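Local coordinates for protein STE5 (Saccharomyces cerevisiae, PDB 3FZE) that scaffolds the yeast mating pheromone pathway, its minimal scaffold domain acting as a cocatalyst for phosphorylation of the MAP kinase Fus3 by Ste7, at residues 34-39 with 168-173; 63-68 with 89-94; 111-116 with 130-135. All coordinates share one frame; numbering follows the deposited sequence.

Interaction 1: residues 34-39 with 168-173; sequences EDSLIV and SSWTFV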
loop_
_atom_site.group_PDB
_atom_site.type_symbol
_atom_site.label_atom_id
_atom_site.label_comp_id
_atom_site.label_asym_id
_atom_site.label_seq_id
_atom_site.Cartn_x
_atom_site.Cartn_y
_atom_site.Cartn_z
ATOM N N GLU A 34 -13.848 -2.944 -12.711
ATOM C CA GLU A 34 -14.057 -1.965 -11.646
ATOM C C GLU A 34 -13.738 -2.508 -10.262
ATOM O O GLU A 34 -13.674 -1.755 -9.287
ATOM C CB GLU A 34 -15.502 -1.460 -11.670
ATOM C CG GLU A 34 -16.038 -1.158 -13.061
ATOM C CD GLU A 34 -15.293 -0.030 -13.751
ATOM O OE1 GLU A 34 -14.302 0.478 -13.184
ATOM O OE2 GLU A 34 -15.703 0.351 -14.867
ATOM N N ASP A 35 -13.531 -3.815 -10.175
ATOM C CA ASP A 35 -13.373 -4.467 -8.882
ATOM C C ASP A 35 -12.117 -4.053 -8.117
ATOM O O ASP A 35 -12.137 -4.028 -6.890
ATOM C CB ASP A 35 -13.436 -5.988 -9.035
ATOM C CG ASP A 35 -14.787 -6.461 -9.534
ATOM O OD1 ASP A 35 -15.802 -6.188 -8.857
ATOM O OD2 ASP A 35 -14.833 -7.102 -10.606
ATOM N N SER A 36 -11.036 -3.726 -8.823
ATOM C CA SER A 36 -9.786 -3.367 -8.146
ATOM C C SER A 36 -9.899 -2.065 -7.339
ATOM O O SER A 36 -9.483 -2.012 -6.185
ATOM C CB SER A 36 -8.621 -3.296 -9.143
ATOM O OG SER A 36 -8.407 -4.566 -9.752
ATOM N N LEU A 37 -10.450 -1.011 -7.939
ATOM C CA LEU A 37 -10.644 0.235 -7.196
ATOM C C LEU A 37 -11.624 0.066 -6.028
ATOM O O LEU A 37 -11.438 0.639 -4.954
ATOM C CB LEU A 37 -11.097 1.367 -8.114
ATOM C CG LEU A 37 -10.019 2.392 -8.477
ATOM C CD1 LEU A 37 -8.626 1.760 -8.530
ATOM C CD2 LEU A 37 -10.358 3.124 -9.768
ATOM N N ILE A 38 -12.675 -0.715 -6.237
ATOM C CA ILE A 38 -13.634 -0.959 -5.174
ATOM C C ILE A 38 -12.997 -1.709 -4.007
ATOM O O ILE A 38 -13.268 -1.405 -2.836
ATOM C CB ILE A 38 -14.853 -1.740 -5.701
ATOM C CG1 ILE A 38 -15.599 -0.892 -6.728
ATOM C CG2 ILE A 38 -15.755 -2.138 -4.549
ATOM C CD1 ILE A 38 -16.722 -1.636 -7.442
ATOM N N VAL A 39 -12.122 -2.659 -4.316
ATOM C CA VAL A 39 -11.455 -3.404 -3.253
ATOM C C VAL A 39 -10.417 -2.548 -2.531
ATOM O O VAL A 39 -10.193 -2.703 -1.337
ATOM C CB VAL A 39 -10.862 -4.755 -3.754
ATOM C CG1 VAL A 39 -9.667 -4.535 -4.651
ATOM C CG2 VAL A 39 -10.506 -5.646 -2.559
ATOM N N SER A 168 -1.429 -12.064 -7.942
ATOM C CA SER A 168 -2.234 -12.118 -9.157
ATOM C C SER A 168 -3.130 -10.897 -9.359
ATOM O O SER A 168 -3.343 -10.458 -10.490
ATOM C CB SER A 168 -3.090 -13.386 -9.165
ATOM O OG SER A 168 -4.009 -13.367 -8.091
ATOM N N SER A 169 -3.664 -10.358 -8.272
ATOM C CA SER A 169 -4.602 -9.249 -8.379
ATOM C C SER A 169 -4.601 -8.366 -7.146
ATOM O O SER A 169 -4.142 -8.774 -6.069
ATOM C CB SER A 169 -6.023 -9.765 -8.640
ATOM O OG SER A 169 -6.572 -10.405 -7.490
ATOM N N TRP A 170 -5.136 -7.160 -7.307
ATOM C CA TRP A 170 -5.397 -6.275 -6.176
ATOM C C TRP A 170 -6.320 -6.937 -5.162
ATOM O O TRP A 170 -6.149 -6.787 -3.950
ATOM C CB TRP A 170 -6.026 -4.959 -6.657
ATOM C CG TRP A 170 -5.062 -4.076 -7.403
ATOM C CD1 TRP A 170 -4.967 -3.931 -8.761
ATOM C CD2 TRP A 170 -4.048 -3.234 -6.839
ATOM N NE1 TRP A 170 -3.966 -3.050 -9.075
ATOM C CE2 TRP A 170 -3.381 -2.609 -7.918
ATOM C CE3 TRP A 170 -3.638 -2.941 -5.531
ATOM C CZ2 TRP A 170 -2.333 -1.707 -7.728
ATOM C CZ3 TRP A 170 -2.592 -2.046 -5.348
ATOM C CH2 TRP A 170 -1.953 -1.443 -6.439
ATOM N N THR A 171 -7.310 -7.664 -5.660
ATOM C CA THR A 171 -8.290 -8.294 -4.790
ATOM C C THR A 171 -7.620 -9.312 -3.874
ATOM O O THR A 171 -7.855 -9.317 -2.663
ATOM C CB THR A 171 -9.415 -8.948 -5.610
ATOM O OG1 THR A 171 -10.195 -7.923 -6.242
ATOM C CG2 THR A 171 -10.323 -9.788 -4.713
ATOM N N PHE A 172 -6.765 -10.157 -4.443
ATOM C CA PHE A 172 -6.113 -11.185 -3.636
ATOM C C PHE A 172 -5.214 -10.577 -2.569
ATOM O O PHE A 172 -5.270 -10.973 -1.406
ATOM C CB PHE A 172 -5.305 -12.167 -4.494
ATOM C CG PHE A 172 -4.580 -13.193 -3.680
ATOM C CD1 PHE A 172 -5.219 -14.351 -3.280
ATOM C CD2 PHE A 172 -3.274 -12.975 -3.270
ATOM C CE1 PHE A 172 -4.563 -15.289 -2.504
ATOM C CE2 PHE A 172 -2.614 -13.907 -2.493
ATOM C CZ PHE A 172 -3.262 -15.062 -2.110
ATOM N N VAL A 173 -4.392 -9.610 -2.965
ATOM C CA VAL A 173 -3.485 -8.953 -2.031
ATOM C C VAL A 173 -4.241 -8.283 -0.894
ATOM O O VAL A 173 -3.934 -8.487 0.288
ATOM C CB VAL A 173 -2.629 -7.884 -2.736
ATOM C CG1 VAL A 173 -1.852 -7.061 -1.715
ATOM C CG2 VAL A 173 -1.680 -8.539 -3.720
HETATM O O HOH W 1 -8.691 -7.149 -8.426
#
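Ser-36 meets the indole of Trp-170, its OG coming obliquely to the CD1 corner. OG stands 3.6 Å from Trp-170 CD1, and Ser-36 CB is nearly as near to the same atom, so the touch is confined to the CB-CG-CD1 side of the indole. With CG anti to the carbonyl carbon (chi1 -71°), Trp-170 turns that atom to Ser-36, 4.0 Å from its CB. The Trp-170 side chain also touches Val-150 of strand 145-150.

A second touch lies one turn further along helix 35-50. Val-39 CG1 comes to 3.8 Å from Thr-171 OG1 and 4.2 Å from Trp-170 CB, and the side chains of Val-39 and Thr-171 cross at about a right angle. No direct hydrogen bond joins the segments. A water spans them instead, 2.9 Å from Ser-36 OG and 2.8 Å from Thr-171 OG1, and gives both hydroxyls a polar partner.

Ser-169 is the N-cap of helix 170-180: its OG accepts from Phe-172 N at 3.1 Å, with a nearly straight N-H...O angle of 163°. Two helices of the alpha/beta/alpha, vWA-like fold, 35-50 and 170-180, thus meet near their N-terminal ends. Around them, Phe-172 packs on helix 2-14, Val-173 on strand 145-150, and Leu-37 and Ile-38 on helix 78-82.

Interaction 2: residues 63-68 with 89-94; sequences NYVLDY and SSTQFS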
loop_
_atom_site.group_PDB
_atom_site.type_symbol
_atom_site.label_atom_id
_atom_site.label_comp_id
_atom_site.label_asym_id
_atom_site.label_seq_id
_atom_site.Cartn_x
_atom_site.Cartn_y
_atom_site.Cartn_z
ATOM N N ASN A 63 5.432 7.746 -10.692
ATOM C CA ASN A 63 5.995 8.036 -9.368
ATOM C C ASN A 63 5.621 9.398 -8.781
ATOM O O ASN A 63 6.295 9.910 -7.885
ATOM C CB ASN A 63 7.511 7.839 -9.347
ATOM C CG ASN A 63 8.047 7.708 -7.938
ATOM O OD1 ASN A 63 7.490 6.962 -7.125
ATOM N ND2 ASN A 63 9.118 8.443 -7.631
ATOM N N TYR A 64 4.521 9.962 -9.265
ATOM C CA TYR A 64 3.965 11.181 -8.677
ATOM C C TYR A 64 2.958 10.901 -7.573
ATOM O O TYR A 64 2.064 10.058 -7.715
ATOM C CB TYR A 64 3.304 12.054 -9.741
ATOM C CG TYR A 64 4.304 12.617 -10.708
ATOM C CD1 TYR A 64 5.059 13.739 -10.378
ATOM C CD2 TYR A 64 4.526 12.002 -11.929
ATOM C CE1 TYR A 64 5.996 14.251 -11.252
ATOM C CE2 TYR A 64 5.463 12.512 -12.820
ATOM C CZ TYR A 64 6.192 13.638 -12.474
ATOM O OH TYR A 64 7.127 14.150 -13.356
ATOM N N VAL A 65 3.105 11.633 -6.473
ATOM C CA VAL A 65 2.212 11.490 -5.325
ATOM C C VAL A 65 0.871 12.116 -5.654
ATOM O O VAL A 65 0.803 13.287 -6.027
ATOM C CB VAL A 65 2.784 12.188 -4.077
ATOM C CG1 VAL A 65 1.772 12.135 -2.914
ATOM C CG2 VAL A 65 4.117 11.572 -3.671
ATOM N N LEU A 66 -0.194 11.335 -5.495
ATOM C CA LEU A 66 -1.541 11.790 -5.811
ATOM C C LEU A 66 -2.294 12.272 -4.578
ATOM O O LEU A 66 -3.017 13.267 -4.626
ATOM C CB LEU A 66 -2.329 10.682 -6.513
ATOM C CG LEU A 66 -1.685 10.133 -7.791
ATOM C CD1 LEU A 66 -2.579 9.080 -8.424
ATOM C CD2 LEU A 66 -1.402 11.254 -8.788
ATOM N N ASP A 67 -2.121 11.571 -3.466
ATOM C CA ASP A 67 -2.726 11.996 -2.221
ATOM C C ASP A 67 -2.123 11.132 -1.133
ATOM O O ASP A 67 -1.475 10.121 -1.424
ATOM C CB ASP A 67 -4.242 11.841 -2.251
ATOM C CG ASP A 67 -4.927 12.639 -1.167
ATOM O OD1 ASP A 67 -4.281 13.549 -0.597
ATOM O OD2 ASP A 67 -6.108 12.349 -0.883
ATOM N N TYR A 68 -2.289 11.554 0.109
ATOM C CA TYR A 68 -1.638 10.875 1.223
ATOM C C TYR A 68 -2.216 11.395 2.517
ATOM O O TYR A 68 -2.889 12.421 2.538
ATOM C CB TYR A 68 -0.134 11.159 1.218
ATOM C CG TYR A 68 0.165 12.618 1.383
ATOM C CD1 TYR A 68 0.222 13.198 2.641
ATOM C CD2 TYR A 68 0.349 13.432 0.269
ATOM C CE1 TYR A 68 0.472 14.545 2.790
ATOM C CE2 TYR A 68 0.599 14.770 0.409
ATOM C CZ TYR A 68 0.662 15.323 1.669
ATOM O OH TYR A 68 0.913 16.671 1.789
ATOM N N SER A 89 -0.092 16.281 -10.342
ATOM C CA SER A 89 0.900 16.360 -9.281
ATOM C C SER A 89 2.292 16.535 -9.857
ATOM O O SER A 89 2.645 15.901 -10.848
ATOM C CB SER A 89 0.887 15.080 -8.454
ATOM O OG SER A 89 2.044 15.022 -7.614
ATOM N N SER A 90 3.091 17.373 -9.206
ATOM C CA SER A 90 4.483 17.539 -9.589
ATOM C C SER A 90 5.440 16.991 -8.525
ATOM O O SER A 90 6.657 17.161 -8.634
ATOM C CB SER A 90 4.785 19.017 -9.848
ATOM O OG SER A 90 4.635 19.770 -8.654
ATOM N N THR A 91 4.890 16.329 -7.506
ATOM C CA THR A 91 5.686 15.815 -6.390
ATOM C C THR A 91 6.072 14.354 -6.598
ATOM O O THR A 91 5.208 13.479 -6.594
ATOM C CB THR A 91 4.921 15.915 -5.056
ATOM O OG1 THR A 91 4.493 17.267 -4.842
ATOM C CG2 THR A 91 5.816 15.467 -3.896
ATOM N N GLN A 92 7.365 14.098 -6.770
ATOM C CA GLN A 92 7.863 12.725 -6.879
ATOM C C GLN A 92 7.856 12.018 -5.527
ATOM O O GLN A 92 8.230 12.596 -4.507
ATOM C CB GLN A 92 9.277 12.698 -7.460
ATOM C CG GLN A 92 9.306 12.868 -8.975
ATOM C CD GLN A 92 8.923 11.598 -9.725
ATOM O OE1 GLN A 92 9.656 10.596 -9.705
ATOM N NE2 GLN A 92 7.787 11.642 -10.418
ATOM N N PHE A 93 7.427 10.763 -5.525
ATOM C CA PHE A 93 7.419 9.970 -4.305
ATOM C C PHE A 93 8.787 9.385 -3.934
ATOM O O PHE A 93 9.545 8.946 -4.793
ATOM C CB PHE A 93 6.413 8.826 -4.416
ATOM C CG PHE A 93 6.468 7.889 -3.252
ATOM C CD1 PHE A 93 5.758 8.166 -2.097
ATOM C CD2 PHE A 93 7.270 6.758 -3.293
ATOM C CE1 PHE A 93 5.819 7.314 -1.009
ATOM C CE2 PHE A 93 7.332 5.896 -2.200
ATOM C CZ PHE A 93 6.613 6.183 -1.061
ATOM N N SER A 94 9.074 9.360 -2.638
ATOM C CA SER A 94 10.171 8.564 -2.098
ATOM C C SER A 94 9.803 8.211 -0.669
ATOM O O SER A 94 8.992 8.901 -0.044
ATOM C CB SER A 94 11.498 9.330 -2.118
ATOM O OG SER A 94 11.472 10.433 -1.224
#
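Asn-63 and Val-65 tie the entry to edge strand 65-68 of the vWA-like sheet to the loop 89-94, through a single beta bridge at Tyr-64 and Gln-92. Two backbone bonds define the bridge: Phe-93 N donates to Asn-63 O at 2.8 Å (168° at the hydrogen), and Val-65 N to Thr-91 O over the same length. Because they run between the flanking residues, Tyr-64 and Gln-92 form a non-hydrogen-bonded antiparallel pair.

The ND2 of the buried Asn-63 has two acceptors. It gives one bond to Phe-93 O, 2.9 Å away in the carbonyl plane and on a lone pair, and another to Gln-92 OE1, where the donor sits well above the carbonyl plane. With CG anti to the backbone N (chi1 -162°), Asn-63 places that carbon 3.7 Å from both acceptor oxygens, beside the loop. Val-65 O is taken by the hydroxyl of Ser-89, with OG at 2.7 Å; that OG in turn accepts from Thr-91 N at 3.1 Å, closing an ST turn.

Apolar contact is brief: Val-65 CG2 reaches Phe-93 CB at 3.7 Å, while the Phe-93 side chain also touches strand 55-60 and Leu-98 of helix 95-102.

Gln-92, bent at chi2, holds its amide steeply against the Tyr-64 ring, the two planes 80° apart. Its NE2, also bonded to Asn-62 O, stands 3.1 Å above the centre of that ring.

Interaction 3: residues 111-116 with 130-135; sequences LGIVAV and QDYRCF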
loop_
_atom_site.group_PDB
_atom_site.type_symbol
_atom_site.label_atom_id
_atom_site.label_comp_id
_atom_site.label_asym_id
_atom_site.label_seq_id
_atom_site.Cartn_x
_atom_site.Cartn_y
_atom_site.Cartn_z
ATOM N N LEU A 111 5.651 0.786 13.169
ATOM C CA LEU A 111 4.894 1.062 11.963
ATOM C C LEU A 111 5.151 0.003 10.901
ATOM O O LEU A 111 6.290 -0.210 10.489
ATOM C CB LEU A 111 5.283 2.447 11.443
ATOM C CG LEU A 111 4.584 3.013 10.212
ATOM C CD1 LEU A 111 3.084 3.060 10.430
ATOM C CD2 LEU A 111 5.150 4.406 9.922
ATOM N N GLY A 112 4.087 -0.671 10.473
ATOM C CA GLY A 112 4.174 -1.606 9.366
ATOM C C GLY A 112 3.998 -0.872 8.049
ATOM O O GLY A 112 3.083 -0.069 7.901
ATOM N N ILE A 113 4.888 -1.141 7.101
ATOM C CA ILE A 113 4.842 -0.500 5.797
ATOM C C ILE A 113 4.432 -1.503 4.739
ATOM O O ILE A 113 5.042 -2.563 4.608
ATOM C CB ILE A 113 6.206 0.106 5.412
ATOM C CG1 ILE A 113 6.667 1.090 6.478
ATOM C CG2 ILE A 113 6.124 0.774 4.040
ATOM C CD1 ILE A 113 5.753 2.251 6.645
ATOM N N VAL A 114 3.395 -1.160 3.980
ATOM C CA VAL A 114 2.893 -2.059 2.957
ATOM C C VAL A 114 2.917 -1.307 1.634
ATOM O O VAL A 114 2.160 -0.363 1.439
ATOM C CB VAL A 114 1.461 -2.532 3.272
ATOM C CG1 VAL A 114 0.962 -3.485 2.196
ATOM C CG2 VAL A 114 1.417 -3.206 4.647
ATOM N N ALA A 115 3.807 -1.714 0.740
ATOM C CA ALA A 115 3.946 -1.058 -0.556
ATOM C C ALA A 115 3.473 -1.995 -1.659
ATOM O O ALA A 115 4.034 -3.068 -1.853
ATOM C CB ALA A 115 5.402 -0.622 -0.786
ATOM N N VAL A 116 2.425 -1.592 -2.372
ATOM C CA VAL A 116 1.854 -2.426 -3.412
ATOM C C VAL A 116 1.763 -1.623 -4.709
ATOM O O VAL A 116 1.326 -0.467 -4.702
ATOM C CB VAL A 116 0.447 -2.929 -3.029
ATOM C CG1 VAL A 116 -0.028 -3.987 -4.017
ATOM C CG2 VAL A 116 0.434 -3.487 -1.592
ATOM N N GLN A 130 12.407 1.319 -4.316
ATOM C CA GLN A 130 12.880 2.455 -3.530
ATOM C C GLN A 130 13.367 2.003 -2.158
ATOM O O GLN A 130 13.102 0.876 -1.750
ATOM C CB GLN A 130 11.791 3.532 -3.451
ATOM C CG GLN A 130 11.460 4.118 -4.825
ATOM C CD GLN A 130 10.255 5.045 -4.826
ATOM O OE1 GLN A 130 9.767 5.448 -3.768
ATOM N NE2 GLN A 130 9.757 5.379 -6.025
ATOM N N ASP A 131 14.102 2.865 -1.461
ATOM C CA ASP A 131 14.680 2.463 -0.182
ATOM C C ASP A 131 13.833 2.921 1.004
ATOM O O ASP A 131 13.696 4.117 1.274
ATOM C CB ASP A 131 16.150 2.893 -0.050
ATOM C CG ASP A 131 16.316 4.380 0.212
ATOM O OD1 ASP A 131 15.432 5.168 -0.188
ATOM O OD2 ASP A 131 17.343 4.759 0.815
ATOM N N TYR A 132 13.258 1.946 1.692
ATOM C CA TYR A 132 12.372 2.209 2.818
ATOM C C TYR A 132 13.200 2.302 4.099
ATOM O O TYR A 132 12.679 2.320 5.215
ATOM C CB TYR A 132 11.250 1.175 2.847
ATOM C CG TYR A 132 10.326 1.375 1.651
ATOM C CD1 TYR A 132 10.675 0.895 0.392
ATOM C CD2 TYR A 132 9.143 2.095 1.766
ATOM C CE1 TYR A 132 9.851 1.096 -0.713
ATOM C CE2 TYR A 132 8.314 2.299 0.667
ATOM C CZ TYR A 132 8.678 1.800 -0.570
ATOM O OH TYR A 132 7.861 1.995 -1.663
ATOM N N ARG A 133 14.510 2.349 3.868
ATOM C CA ARG A 133 15.524 2.875 4.776
ATOM C C ARG A 133 15.019 3.584 6.029
ATOM O O ARG A 133 15.209 3.111 7.146
ATOM C CB ARG A 133 16.434 3.834 4.005
ATOM N N CYS A 134 14.393 4.733 5.822
ATOM C CA CYS A 134 14.093 5.690 6.879
ATOM C C CYS A 134 13.037 5.225 7.873
ATOM O O CYS A 134 12.860 5.834 8.926
ATOM C CB CYS A 134 13.593 6.967 6.225
ATOM S SG CYS A 134 12.322 6.587 4.994
ATOM N N PHE A 135 12.309 4.172 7.531
ATOM C CA PHE A 135 11.308 3.654 8.445
ATOM C C PHE A 135 11.958 2.703 9.456
ATOM O O PHE A 135 11.322 1.783 9.964
ATOM C CB PHE A 135 10.128 3.033 7.690
ATOM C CG PHE A 135 9.316 4.044 6.924
ATOM C CD1 PHE A 135 9.501 4.215 5.563
ATOM C CD2 PHE A 135 8.399 4.853 7.577
ATOM C CE1 PHE A 135 8.775 5.158 4.867
ATOM C CE2 PHE A 135 7.671 5.793 6.888
ATOM C CZ PHE A 135 7.856 5.952 5.528
HETATM O O HOH W 2 9.553 -0.094 9.308
#
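Ile-113 has CG1 anti to the carbonyl carbon (chi1 -57°), which directs CG1 to the ring of Phe-135; chi2 of -62° then sets the CD1 methyl over one face of the phenyl. The geometry is that of a CH-pi contact: CD1 is 4.0 Å from the ring centroid and 16° off its normal, displaced from the centre toward the rim, with Phe-135 CD2 its nearest atom at 3.8 Å. Leu-111 CD2 approaches Phe-135 CD2 obliquely, to 4.0 Å, from the side of the ring on which Ile-113 CD1 lies.

The other branch of Ile-113 serves a second aromatic. Its CG2 lies 4.0 Å from Tyr-132 CD2, and Ala-115 CB is 3.7 Å from Tyr-132 OH, both approaching the ring obliquely. Leu-111, Ile-113 and Ala-115, every second residue of strand 111-117, point to the same side, which receives the loop 130-135.

Water 2 donates to Phe-135 O at 2.7 Å, with a weak second bond to Leu-111 O. The Tyr-132 ring also touches Ile-23 and Pro-95. With no direct hydrogen bond between the segments, the contact rests on dispersion and shape, and the hydroxyl of the buried Tyr-132 is hydrogen-bonded to Ile-127 O, earlier in the same loop.

How the interactions relate
Interactions 2 and 3 both reach the mixed sheet, with centres 15 Å apart, and meet directly: Asn-63 OD1 lies 3.0 Å from Gln-130 NE2, a probable hydrogen bond, and Phe-93 CE2 is 4.0 Å from Tyr-132 OH. Interaction 1 lies on the other side of the chain's centre from interaction 3, centres 21 Å apart, yet Trp-170 CZ3 packs 3.5 Å from Val-116 CG1, linking helix 170-180 to strand 111-117. Interactions 1 and 2 do not touch; their nearest atoms are about 9 Å apart. Along the chain, interactions 2 and 3 follow one another inside the loop closed by interaction 1. Together the three join helices, edge strand and central strand of one vWA-like domain.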